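Local coordinates for protein ochratoxinase (Aspergillus niger, PDB 4C5Z) that hydrolyses the mycotoxin ochratoxin A to ochratoxin alpha and L-phenylalanine, acting as a zinc-dependent carboxypeptidase that prefers aromatic C-terminal residues, at residues D67-F72 and G334-P339; A116-E121 and I196-K201; L283-R288 and T330-T335; T343-Q348 and V404-K409. All coordinates share one frame; numbering follows the deposited sequence.

Contact 1. Residues D67-F72 and G334-P339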
loop_
_atom_site.group_PDB
_atom_site.type_symbol
_atom_site.label_atom_id
_atom_site.label_comp_id
_atom_site.label_asym_id
_atom_site.label_seq_id
_atom_site.Cartn_x
_atom_site.Cartn_y
_atom_site.Cartn_z
ATOM N N ASP A 67 14.580 -28.174 28.800
ATOM C CA ASP A 67 13.142 -28.182 28.522
ATOM C C ASP A 67 12.941 -28.047 27.033
ATOM O O ASP A 67 13.375 -27.109 26.450
ATOM C CB ASP A 67 12.387 -27.073 29.262
ATOM C CG ASP A 67 10.880 -27.219 29.137
ATOM O OD1 ASP A 67 10.344 -27.136 28.009
ATOM O OD2 ASP A 67 10.220 -27.457 30.154
ATOM N N CYS A 68 12.249 -29.001 26.439
ATOM C CA CYS A 68 12.113 -29.048 24.991
ATOM C C CYS A 68 10.878 -28.364 24.426
ATOM O O CYS A 68 10.584 -28.511 23.249
ATOM C CB CYS A 68 12.128 -30.502 24.542
ATOM S SG CYS A 68 13.727 -31.258 24.863
ATOM N N HIS A 69 10.163 -27.602 25.244
ATOM C CA HIS A 69 8.971 -26.923 24.750
ATOM C C HIS A 69 8.751 -25.660 25.560
ATOM O O HIS A 69 7.999 -25.657 26.526
ATOM C CB HIS A 69 7.762 -27.842 24.815
ATOM C CG HIS A 69 6.537 -27.270 24.189
ATOM N ND1 HIS A 69 5.491 -28.059 23.779
ATOM C CD2 HIS A 69 6.184 -25.992 23.898
ATOM C CE1 HIS A 69 4.544 -27.300 23.254
ATOM N NE2 HIS A 69 4.939 -26.036 23.317
ATOM N N MET A 70 9.405 -24.588 25.146
ATOM C CA MET A 70 9.295 -23.329 25.828
ATOM C C MET A 70 8.719 -22.345 24.839
ATOM O O MET A 70 8.718 -22.625 23.656
ATOM C CB MET A 70 10.678 -22.905 26.252
ATOM C CG MET A 70 11.353 -23.862 27.221
ATOM S SD MET A 70 10.386 -24.046 28.729
ATOM C CE MET A 70 10.676 -22.404 29.416
ATOM N N HIS A 71 8.213 -21.213 25.322
ATOM C CA HIS A 71 7.812 -20.107 24.454
ATOM C C HIS A 71 8.425 -18.814 24.949
ATOM O O HIS A 71 8.240 -18.419 26.084
ATOM C CB HIS A 71 6.282 -20.002 24.281
ATOM C CG HIS A 71 5.514 -19.737 25.545
ATOM N ND1 HIS A 71 4.753 -20.705 26.173
ATOM C CD2 HIS A 71 5.360 -18.604 26.276
ATOM C CE1 HIS A 71 4.192 -20.185 27.255
ATOM N NE2 HIS A 71 4.548 -18.917 27.341
ATOM N N PHE A 72 9.197 -18.174 24.083
ATOM C CA PHE A 72 9.944 -16.968 24.426
ATOM C C PHE A 72 9.116 -15.766 24.053
ATOM O O PHE A 72 9.390 -15.099 23.060
ATOM C CB PHE A 72 11.284 -16.931 23.683
ATOM C CG PHE A 72 12.415 -17.616 24.400
ATOM C CD1 PHE A 72 12.341 -18.963 24.722
ATOM C CD2 PHE A 72 13.578 -16.908 24.728
ATOM C CE1 PHE A 72 13.402 -19.583 25.365
ATOM C CE2 PHE A 72 14.623 -17.520 25.367
ATOM C CZ PHE A 72 14.541 -18.859 25.683
ATOM N N GLY A 334 9.035 -31.363 28.091
ATOM C CA GLY A 334 8.791 -29.936 27.906
ATOM C C GLY A 334 7.507 -29.568 28.603
ATOM O O GLY A 334 6.730 -30.444 28.982
ATOM N N THR A 335 7.277 -28.267 28.744
ATOM C CA THR A 335 6.209 -27.754 29.572
ATOM C C THR A 335 5.345 -26.681 28.938
ATOM O O THR A 335 4.310 -26.339 29.496
ATOM C CB THR A 335 6.800 -27.135 30.852
ATOM O OG1 THR A 335 7.840 -26.224 30.511
ATOM C CG2 THR A 335 7.398 -28.198 31.717
ATOM N N ASP A 336 5.769 -26.119 27.807
ATOM C CA ASP A 336 5.096 -24.963 27.205
ATOM C C ASP A 336 4.953 -23.787 28.203
ATOM O O ASP A 336 3.877 -23.217 28.357
ATOM C CB ASP A 336 3.722 -25.342 26.586
ATOM C CG ASP A 336 3.196 -24.286 25.575
ATOM O OD1 ASP A 336 3.969 -23.442 25.066
ATOM O OD2 ASP A 336 1.988 -24.294 25.273
ATOM N N THR A 337 6.061 -23.410 28.802
ATOM C CA THR A 337 6.103 -22.263 29.681
ATOM C C THR A 337 7.065 -21.189 29.177
ATOM O O THR A 337 7.835 -21.387 28.239
ATOM C CB THR A 337 6.567 -22.668 31.108
ATOM O OG1 THR A 337 7.779 -23.454 31.027
ATOM C CG2 THR A 337 5.473 -23.452 31.826
ATOM N N ALA A 338 6.991 -20.034 29.832
ATOM C CA ALA A 338 7.948 -18.978 29.611
ATOM C C ALA A 338 9.270 -19.404 30.237
ATOM O O ALA A 338 9.260 -20.142 31.205
ATOM C CB ALA A 338 7.456 -17.698 30.252
ATOM N N PRO A 339 10.402 -18.910 29.714
ATOM C CA PRO A 339 11.663 -19.071 30.427
ATOM C C PRO A 339 11.562 -18.659 31.895
ATOM O O PRO A 339 10.951 -17.614 32.203
ATOM C CB PRO A 339 12.611 -18.098 29.692
ATOM C CG PRO A 339 12.021 -17.951 28.323
ATOM C CD PRO A 339 10.543 -17.999 28.552
#
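Pro339 sets its CG over the centre of the Phe72 ring, 3.6 Å from the ring centroid, in a CH-pi contact. This end is tightly packed, with Leu97 and Tyr112 around it. The far end is equally buried. There Thr335 OG1 donates to Asp67 OD2 at 2.7 Å, from above the carboxylate plane. Asp67 OD1 accepts His69 N at 2.8 Å and closes an Asx turn, so both carboxylate oxygens are held. Gly334 CA comes within 3.2 Å of Asp67 OD1. Between the two ends the backbones join through Asp336 N to His69 O (2.6 Å) and His71 N to Thr337 O (2.9 Å).

The side with His71 and Asp336 is more open, and both residues are partly exposed. His71 CG lies between the backbone N and the carbonyl carbon (chi1 62°). This brings ND1 to Asp336 OD1 at 3.1 Å. The bond lies in the ring plane but meets the carboxylate from above, with the two planes 84° apart. Asp336 CB also rests over a face of the His69 ring. His69 and His71 bind the first zinc and Asp336 is an active-site residue: the His-X-His motif and the aspartate after the last barrel strand, as in amidohydrolases.

Contact 2. Residues A116-E121 and I196-K201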
loop_
_atom_site.group_PDB
_atom_site.type_symbol
_atom_site.label_atom_id
_atom_site.label_comp_id
_atom_site.label_asym_id
_atom_site.label_seq_id
_atom_site.Cartn_x
_atom_site.Cartn_y
_atom_site.Cartn_z
ATOM N N ALA A 116 8.068 -21.013 19.932
ATOM C CA ALA A 116 7.316 -19.892 19.411
ATOM C C ALA A 116 7.730 -18.615 20.107
ATOM O O ALA A 116 7.362 -18.427 21.276
ATOM C CB ALA A 116 5.837 -20.115 19.651
ATOM N N GLY A 117 8.450 -17.726 19.430
ATOM C CA GLY A 117 8.727 -16.432 20.039
ATOM C C GLY A 117 10.026 -15.848 19.592
ATOM O O GLY A 117 10.408 -16.007 18.440
ATOM N N TYR A 118 10.747 -15.263 20.540
ATOM C CA TYR A 118 11.935 -14.457 20.255
ATOM C C TYR A 118 13.271 -15.115 20.634
ATOM O O TYR A 118 14.296 -14.423 20.803
ATOM C CB TYR A 118 11.807 -13.086 20.964
ATOM C CG TYR A 118 10.611 -12.296 20.520
ATOM C CD1 TYR A 118 10.534 -11.782 19.223
ATOM C CD2 TYR A 118 9.535 -12.086 21.358
ATOM C CE1 TYR A 118 9.434 -11.048 18.783
ATOM C CE2 TYR A 118 8.442 -11.344 20.931
ATOM C CZ TYR A 118 8.404 -10.837 19.630
ATOM O OH TYR A 118 7.331 -10.122 19.172
ATOM N N GLY A 119 13.279 -16.443 20.714
ATOM C CA GLY A 119 14.487 -17.151 21.094
ATOM C C GLY A 119 15.686 -16.756 20.247
ATOM O O GLY A 119 16.779 -16.531 20.773
ATOM N N CYS A 120 15.478 -16.660 18.947
ATOM C CA CYS A 120 16.554 -16.286 18.060
ATOM C C CYS A 120 17.104 -14.920 18.443
ATOM O O CYS A 120 18.326 -14.727 18.527
ATOM C CB CYS A 120 16.066 -16.292 16.603
ATOM S SG CYS A 120 15.630 -17.956 15.997
ATOM N N GLU A 121 16.193 -13.978 18.710
ATOM C CA GLU A 121 16.581 -12.595 18.932
ATOM C C GLU A 121 17.248 -12.442 20.304
ATOM O O GLU A 121 18.197 -11.701 20.464
ATOM C CB GLU A 121 15.385 -11.666 18.753
ATOM C CG GLU A 121 14.939 -11.520 17.292
ATOM C CD GLU A 121 14.218 -12.725 16.704
ATOM O OE1 GLU A 121 13.567 -13.482 17.462
ATOM O OE2 GLU A 121 14.286 -12.913 15.467
ATOM N N ILE A 196 14.556 -19.563 9.516
ATOM C CA ILE A 196 15.976 -19.762 9.257
ATOM C C ILE A 196 16.727 -18.413 9.142
ATOM O O ILE A 196 17.804 -18.242 9.701
ATOM C CB ILE A 196 16.204 -20.639 7.996
ATOM C CG1 ILE A 196 15.497 -21.994 8.064
ATOM C CG2 ILE A 196 17.687 -20.759 7.670
ATOM C CD1 ILE A 196 15.949 -22.906 9.168
ATOM N N ARG A 197 16.135 -17.436 8.475
ATOM C CA ARG A 197 16.747 -16.101 8.365
ATOM C C ARG A 197 17.128 -15.512 9.735
ATOM O O ARG A 197 18.177 -14.836 9.890
ATOM C CB ARG A 197 15.797 -15.150 7.666
ATOM C CG ARG A 197 16.447 -13.844 7.222
ATOM C CD ARG A 197 15.456 -13.011 6.422
ATOM N NE ARG A 197 16.161 -12.015 5.666
ATOM C CZ ARG A 197 16.590 -10.870 6.173
ATOM N NH1 ARG A 197 16.337 -10.521 7.421
ATOM N NH2 ARG A 197 17.259 -10.045 5.395
ATOM N N ARG A 198 16.289 -15.795 10.736
ATOM C CA ARG A 198 16.512 -15.299 12.084
ATOM C C ARG A 198 17.508 -16.172 12.832
ATOM O O ARG A 198 17.909 -15.824 13.914
ATOM C CB ARG A 198 15.202 -15.273 12.877
ATOM C CG ARG A 198 14.076 -14.558 12.173
ATOM C CD ARG A 198 12.727 -14.968 12.692
ATOM N NE ARG A 198 12.463 -14.416 14.015
ATOM C CZ ARG A 198 11.315 -14.561 14.670
ATOM N NH1 ARG A 198 10.302 -15.211 14.114
ATOM N NH2 ARG A 198 11.168 -14.019 15.874
ATOM N N GLY A 199 17.888 -17.318 12.289
ATOM C CA GLY A 199 18.749 -18.232 13.027
ATOM C C GLY A 199 17.971 -19.324 13.727
ATOM O O GLY A 199 18.490 -19.962 14.637
ATOM N N ALA A 200 16.734 -19.586 13.304
ATOM C CA ALA A 200 15.996 -20.737 13.850
ATOM C C ALA A 200 16.762 -22.045 13.744
ATOM O O ALA A 200 17.309 -22.368 12.711
ATOM C CB ALA A 200 14.646 -20.893 13.177
ATOM N N LYS A 201 16.769 -22.806 14.815
ATOM C CA LYS A 201 17.449 -24.093 14.823
ATOM C C LYS A 201 16.492 -25.264 14.860
ATOM O O LYS A 201 16.900 -26.421 14.986
ATOM C CB LYS A 201 18.460 -24.134 15.967
ATOM C CG LYS A 201 19.707 -23.337 15.611
ATOM C CD LYS A 201 20.759 -23.386 16.687
ATOM C CE LYS A 201 22.148 -23.031 16.172
ATOM N NZ LYS A 201 23.129 -23.443 17.214
HETATM O O HOH W 1 17.436 -13.651 15.065
#
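Arg198 and Glu121 each bend once on the way to their salt bridge. Arg198 turns at chi3 (73°) and Glu121 at chi2 (73°), and the two charged groups meet side-on. Arg198 NE donates to Glu121 OE2 at 2.8 Å, in the guanidinium plane and on the syn side of the carboxylate. Arg198 NH2 donates to Glu121 OE1 at 2.9 Å, from above the carboxylate plane. Two nitrogens thus grip two oxygens and fix the rotation of both groups. Arg198 NH1 has further partners in Gln195 OE1 and Gly177 O.

Next to the salt bridge Cys120 packs on the end of the other helix. Its CB lies 3.3 Å from Arg198 O, and its SG is 3.3 Å from Ala200 N. The chain can turn there because Gly199 takes a positive phi in a Schellman motif. One water donates to Arg198 O and, weakly, to Glu121 OE2.

Other subunits also reach this region: Arg197 forms a salt bridge with Asp151 of a second subunit, and Ser92 of a third bonds Glu121 O. Within the chain, the contact joins the start of helix 119-127 to the end of helix 185-198. Helix 90-106 touches Tyr118, and strand 135-138 is touched by Cys120, through Ser138.

Contact 3. Residues L283-R288 and T330-T335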
loop_
_atom_site.group_PDB
_atom_site.type_symbol
_atom_site.label_atom_id
_atom_site.label_comp_id
_atom_site.label_asym_id
_atom_site.label_seq_id
_atom_site.Cartn_x
_atom_site.Cartn_y
_atom_site.Cartn_z
ATOM N N LEU A 283 10.630 -38.168 18.166
ATOM C CA LEU A 283 10.607 -37.790 19.567
ATOM C C LEU A 283 9.166 -37.526 19.989
ATOM O O LEU A 283 8.379 -36.965 19.219
ATOM C CB LEU A 283 11.495 -36.559 19.792
ATOM C CG LEU A 283 11.809 -36.183 21.230
ATOM C CD1 LEU A 283 12.641 -37.254 21.921
ATOM C CD2 LEU A 283 12.508 -34.819 21.321
ATOM N N TYR A 284 8.848 -37.947 21.215
ATOM C CA TYR A 284 7.527 -37.745 21.841
ATOM C C TYR A 284 7.706 -36.772 23.014
ATOM O O TYR A 284 8.375 -37.119 23.980
ATOM C CB TYR A 284 7.018 -39.099 22.357
ATOM C CG TYR A 284 5.576 -39.169 22.815
ATOM C CD1 TYR A 284 5.135 -38.482 23.942
ATOM C CD2 TYR A 284 4.671 -39.960 22.149
ATOM C CE1 TYR A 284 3.820 -38.578 24.377
ATOM C CE2 TYR A 284 3.353 -40.067 22.568
ATOM C CZ TYR A 284 2.911 -39.372 23.679
ATOM O OH TYR A 284 1.574 -39.480 24.077
ATOM N N VAL A 285 7.155 -35.573 22.914
ATOM C CA VAL A 285 7.211 -34.553 23.988
ATOM C C VAL A 285 5.815 -34.285 24.498
ATOM O O VAL A 285 5.066 -33.533 23.907
ATOM C CB VAL A 285 7.816 -33.206 23.521
ATOM C CG1 VAL A 285 7.868 -32.226 24.691
ATOM C CG2 VAL A 285 9.219 -33.392 22.978
ATOM N N ALA A 286 5.467 -34.911 25.610
ATOM C CA ALA A 286 4.076 -34.941 26.067
ATOM C C ALA A 286 3.556 -33.576 26.485
ATOM O O ALA A 286 2.421 -33.270 26.243
ATOM C CB ALA A 286 3.923 -35.936 27.210
ATOM N N THR A 287 4.380 -32.776 27.153
ATOM C CA THR A 287 3.945 -31.459 27.634
ATOM C C THR A 287 2.735 -31.554 28.618
ATOM O O THR A 287 1.742 -30.800 28.558
ATOM C CB THR A 287 3.683 -30.520 26.435
ATOM O OG1 THR A 287 4.728 -30.708 25.466
ATOM C CG2 THR A 287 3.688 -29.047 26.865
ATOM N N ARG A 288 2.863 -32.493 29.545
ATOM C CA ARG A 288 1.795 -32.822 30.469
ATOM C C ARG A 288 1.435 -31.638 31.366
ATOM O O ARG A 288 0.284 -31.503 31.770
ATOM C CB ARG A 288 2.167 -34.074 31.282
ATOM C CG ARG A 288 1.065 -34.579 32.196
ATOM C CD ARG A 288 -0.171 -35.043 31.449
ATOM N NE ARG A 288 -1.222 -35.384 32.394
ATOM C CZ ARG A 288 -2.420 -35.824 32.059
ATOM N NH1 ARG A 288 -2.739 -36.023 30.790
ATOM N NH2 ARG A 288 -3.301 -36.079 33.010
ATOM N N THR A 330 10.809 -43.180 22.260
ATOM C CA THR A 330 11.820 -42.261 22.786
ATOM C C THR A 330 11.151 -40.944 23.193
ATOM O O THR A 330 10.437 -40.313 22.388
ATOM C CB THR A 330 12.919 -41.964 21.742
ATOM O OG1 THR A 330 13.557 -43.176 21.362
ATOM C CG2 THR A 330 13.955 -41.019 22.301
ATOM N N ILE A 331 11.422 -40.522 24.427
ATOM C CA ILE A 331 10.719 -39.395 25.053
ATOM C C ILE A 331 11.636 -38.322 25.617
ATOM O O ILE A 331 12.674 -38.628 26.209
ATOM C CB ILE A 331 9.808 -39.940 26.166
ATOM C CG1 ILE A 331 8.779 -40.901 25.524
ATOM C CG2 ILE A 331 9.123 -38.821 26.941
ATOM C CD1 ILE A 331 8.095 -41.790 26.502
ATOM N N ALA A 332 11.243 -37.063 25.416
ATOM C CA ALA A 332 11.864 -35.934 26.086
ATOM C C ALA A 332 10.782 -35.111 26.768
ATOM O O ALA A 332 9.593 -35.368 26.557
ATOM C CB ALA A 332 12.658 -35.065 25.116
ATOM N N LEU A 333 11.214 -34.122 27.574
ATOM C CA LEU A 333 10.311 -33.352 28.400
ATOM C C LEU A 333 10.247 -31.910 28.000
ATOM O O LEU A 333 11.274 -31.290 27.689
ATOM C CB LEU A 333 10.741 -33.404 29.876
ATOM C CG LEU A 333 10.860 -34.798 30.487
ATOM C CD1 LEU A 333 11.093 -34.657 31.990
ATOM C CD2 LEU A 333 9.638 -35.660 30.193
ATOM N N GLY A 334 9.035 -31.363 28.091
ATOM C CA GLY A 334 8.791 -29.936 27.906
ATOM C C GLY A 334 7.507 -29.568 28.603
ATOM O O GLY A 334 6.730 -30.444 28.982
ATOM N N THR A 335 7.277 -28.267 28.744
ATOM C CA THR A 335 6.209 -27.754 29.572
ATOM C C THR A 335 5.345 -26.681 28.938
ATOM O O THR A 335 4.310 -26.339 29.496
ATOM C CB THR A 335 6.800 -27.135 30.852
ATOM O OG1 THR A 335 7.840 -26.224 30.511
ATOM C CG2 THR A 335 7.398 -28.198 31.717
HETATM O O HOH W 2 7.402 -36.006 27.766
HETATM O O HOH W 3 6.913 -33.236 28.485
#
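Leu283 and Ala332 pack together where two neighbouring parallel strands of the TIM barrel, 283-285 and 331-332, run side by side. Helices 288-297 and 304-327 lie between them in the chain, which makes the link a beta-alpha-beta crossover. The backbone ladder is short. Tyr284 N donates to Thr330 O at 3.1 Å, in the carbonyl plane, and Ala332 N donates to Tyr284 O at 3.2 Å.

The Ala332 methyl fits against the fork of Leu283, with CB 3.8 Å from CD2 and CD1 almost as near. Thr330 CG2 touches the same Leu283 CD1. With its CG1 anti to the backbone N (chi1 -179°), Val285 carries this methyl toward the next part of the other strand. It settles 3.7 Å from Gly334 N, where Gly334 has no side chain to stand in its way. Thr287 then lays its CG2 on the backbone of Thr335, 3.6 Å from the Thr335 C.

Tyr284 and Ile331 share the opposite face of the strands from Val285 and Ala332. Tyr284 CB meets Ile331 CG1 there, and both side chains pack on helix 304-327, the outer layer of the barrel. Val285 and Ala332 face away from that helix, consistent with the barrel interior.

Beyond Ala332 the strands no longer bond directly, and waters fill in. One accepts from Ala286 N and donates to Ala332 O. A second accepts two backbone N-H groups, from Thr287 N and from Gly334 N, at 2.9 Å each.

Contact 4. Residues T343-Q348 and V404-K409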
loop_
_atom_site.group_PDB
_atom_site.type_symbol
_atom_site.label_atom_id
_atom_site.label_comp_id
_atom_site.label_asym_id
_atom_site.label_seq_id
_atom_site.Cartn_x
_atom_site.Cartn_y
_atom_site.Cartn_z
ATOM N N THR A 343 9.726 -25.537 34.933
ATOM C CA THR A 343 10.084 -26.613 34.031
ATOM C C THR A 343 10.240 -27.935 34.763
ATOM O O THR A 343 9.912 -28.980 34.221
ATOM C CB THR A 343 11.368 -26.302 33.247
ATOM O OG1 THR A 343 12.337 -25.657 34.085
ATOM C CG2 THR A 343 11.023 -25.372 32.086
ATOM N N ALA A 344 10.688 -27.865 36.024
ATOM C CA ALA A 344 10.964 -29.040 36.834
ATOM C C ALA A 344 9.714 -29.885 37.110
ATOM O O ALA A 344 9.782 -31.144 37.200
ATOM C CB ALA A 344 11.633 -28.616 38.128
ATOM N N LEU A 345 8.574 -29.222 37.197
ATOM C CA LEU A 345 7.318 -29.936 37.323
ATOM C C LEU A 345 7.150 -31.127 36.337
ATOM O O LEU A 345 6.473 -32.107 36.658
ATOM C CB LEU A 345 6.152 -28.974 37.150
ATOM C CG LEU A 345 5.066 -28.989 38.198
ATOM C CD1 LEU A 345 5.625 -29.017 39.614
ATOM C CD2 LEU A 345 4.120 -27.812 37.984
ATOM N N GLU A 346 7.720 -31.026 35.137
ATOM C CA GLU A 346 7.501 -32.059 34.120
ATOM C C GLU A 346 8.199 -33.367 34.487
ATOM O O GLU A 346 7.726 -34.439 34.108
ATOM C CB GLU A 346 7.943 -31.580 32.729
ATOM C CG GLU A 346 7.450 -32.413 31.541
ATOM C CD GLU A 346 5.942 -32.329 31.276
ATOM O OE1 GLU A 346 5.274 -31.432 31.813
ATOM O OE2 GLU A 346 5.422 -33.180 30.510
ATOM N N LEU A 347 9.303 -33.276 35.230
ATOM C CA LEU A 347 9.946 -34.476 35.794
ATOM C C LEU A 347 9.007 -35.163 36.751
ATOM O O LEU A 347 8.835 -36.355 36.686
ATOM C CB LEU A 347 11.284 -34.140 36.474
ATOM C CG LEU A 347 12.353 -33.649 35.466
ATOM C CD1 LEU A 347 13.080 -32.435 36.003
ATOM C CD2 LEU A 347 13.350 -34.724 35.057
ATOM N N GLN A 348 8.340 -34.395 37.584
ATOM C CA GLN A 348 7.364 -34.955 38.509
ATOM C C GLN A 348 6.248 -35.706 37.785
ATOM O O GLN A 348 5.895 -36.831 38.165
ATOM C CB GLN A 348 6.757 -33.858 39.410
ATOM C CG GLN A 348 5.932 -34.388 40.568
ATOM C CD GLN A 348 5.219 -33.300 41.349
ATOM O OE1 GLN A 348 5.765 -32.241 41.666
ATOM N NE2 GLN A 348 3.985 -33.572 41.674
ATOM N N VAL A 404 12.921 -32.785 43.920
ATOM C CA VAL A 404 14.083 -32.053 44.422
ATOM C C VAL A 404 14.412 -30.908 43.472
ATOM O O VAL A 404 14.782 -29.806 43.880
ATOM C CB VAL A 404 15.266 -33.031 44.625
ATOM C CG1 VAL A 404 16.599 -32.338 44.511
ATOM C CG2 VAL A 404 15.150 -33.691 45.994
ATOM N N PHE A 405 14.214 -31.165 42.197
ATOM C CA PHE A 405 14.483 -30.181 41.177
ATOM C C PHE A 405 13.657 -28.907 41.276
ATOM O O PHE A 405 13.909 -27.977 40.549
ATOM C CB PHE A 405 14.256 -30.798 39.805
ATOM C CG PHE A 405 15.282 -31.809 39.426
ATOM C CD1 PHE A 405 16.582 -31.427 39.206
ATOM C CD2 PHE A 405 14.929 -33.142 39.268
ATOM C CE1 PHE A 405 17.529 -32.340 38.834
ATOM C CE2 PHE A 405 15.871 -34.079 38.885
ATOM C CZ PHE A 405 17.180 -33.674 38.673
ATOM N N GLN A 406 12.665 -28.863 42.136
ATOM C CA GLN A 406 11.770 -27.728 42.145
ATOM C C GLN A 406 12.194 -26.708 43.184
ATOM O O GLN A 406 11.521 -25.704 43.378
ATOM C CB GLN A 406 10.322 -28.184 42.387
ATOM C CG GLN A 406 9.662 -28.850 41.180
ATOM C CD GLN A 406 8.405 -29.602 41.574
ATOM O OE1 GLN A 406 7.601 -29.099 42.335
ATOM N NE2 GLN A 406 8.248 -30.812 41.078
ATOM N N GLU A 407 13.271 -26.995 43.902
ATOM C CA GLU A 407 13.843 -26.019 44.804
ATOM C C GLU A 407 15.177 -25.620 44.155
ATOM O O GLU A 407 16.126 -26.411 44.140
ATOM C CB GLU A 407 13.974 -26.608 46.212
ATOM C CG GLU A 407 14.607 -25.669 47.238
ATOM C CD GLU A 407 14.114 -24.223 47.159
ATOM O OE1 GLU A 407 13.112 -23.934 47.840
ATOM O OE2 GLU A 407 14.723 -23.385 46.433
ATOM N N PRO A 408 15.231 -24.416 43.542
ATOM C CA PRO A 408 16.489 -23.936 42.913
ATOM C C PRO A 408 17.677 -23.753 43.881
ATOM O O PRO A 408 18.814 -23.859 43.447
ATOM C CB PRO A 408 16.115 -22.591 42.263
ATOM C CG PRO A 408 14.669 -22.363 42.535
ATOM C CD PRO A 408 14.090 -23.510 43.307
ATOM N N LYS A 409 17.413 -23.506 45.166
ATOM C CA LYS A 409 18.449 -23.592 46.193
ATOM C C LYS A 409 19.189 -24.964 46.153
ATOM O O LYS A 409 20.373 -25.022 46.437
ATOM C CB LYS A 409 17.857 -23.287 47.578
ATOM C CG LYS A 409 18.265 -24.301 48.660
ATOM C CD LYS A 409 17.326 -24.273 49.886
ATOM C CE LYS A 409 16.623 -25.610 50.165
ATOM N NZ LYS A 409 17.251 -26.358 51.282
HETATM O O HOH W 4 10.576 -31.778 39.944
#
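Gln406 reaches across to the start of helix 345-352 and meets Ala344, Leu345 and Gln348 in order. Its CB leaves the 3-10 turn 404-406 with CG anti to the carbonyl carbon (chi1 -75°), and the chain is extended from there. CG lies on the Ala344 methyl, 3.6 Å from its CB. CD crosses Leu345, 3.5 Å from its CD1. OE1 meets the same methyl, Leu345 CD1, at 3.4 Å. NE2 makes the bond across the contact. It donates to Gln348 OE1 at 2.9 Å in a nearly straight bond (173°). The donor lies in the carbonyl plane of Gln348, on a lone pair, and the two amides are almost coplanar at 11°, although the side chains cross at about a right angle. Gln406 NE2 also gives a hydrogen bond to a water, which donates in turn to Ala344 O. The amide is thus tied both to a side chain and, through water, to the backbone at Ala344.

The same Ala344 methyl also carries the apolar half. Ala344 CB touches Phe405 O at 3.4 Å and packs on Phe405 CB. Leu347 CD1 comes to Phe405 CD2 at 3.8 Å. The Phe405 ring is also lined by Met62 and Leu65 of strand 60-67 and by Leu394 of strand 391-394. Gln406 and Gln348 are partly exposed, while Ala344, Leu347 and Phe405 are buried. A helix that follows the last barrel strand is thereby joined to the loop between strands 391-394 and 411-416, consistent with the two-domain fold of twisted TIM barrel and beta-sandwich.

Contact 1 lies at the active site, its centre about 5 Å from that of the chain, and the other three are arranged around it. Contact 3 shares Gly334 and Thr335 with it, and Thr287 OG1 lies 3.2 Å from His69 ND1, a probable second-shell hydrogen bond to a zinc ligand. Contact 2 adjoins it through Phe72 O and Tyr118 N, 2.9 Å apart. Contact 4 touches it too, through Thr335 and Glu346, though the Leu345 side chain is about 11 Å from that of Asp336. Glu346 OE2 is also 2.8 Å from Arg288 N of contact 3, probably hydrogen-bonded. Contacts 2 and 4 lie on opposite sides of the chain's centre, with centres about 27 Å apart.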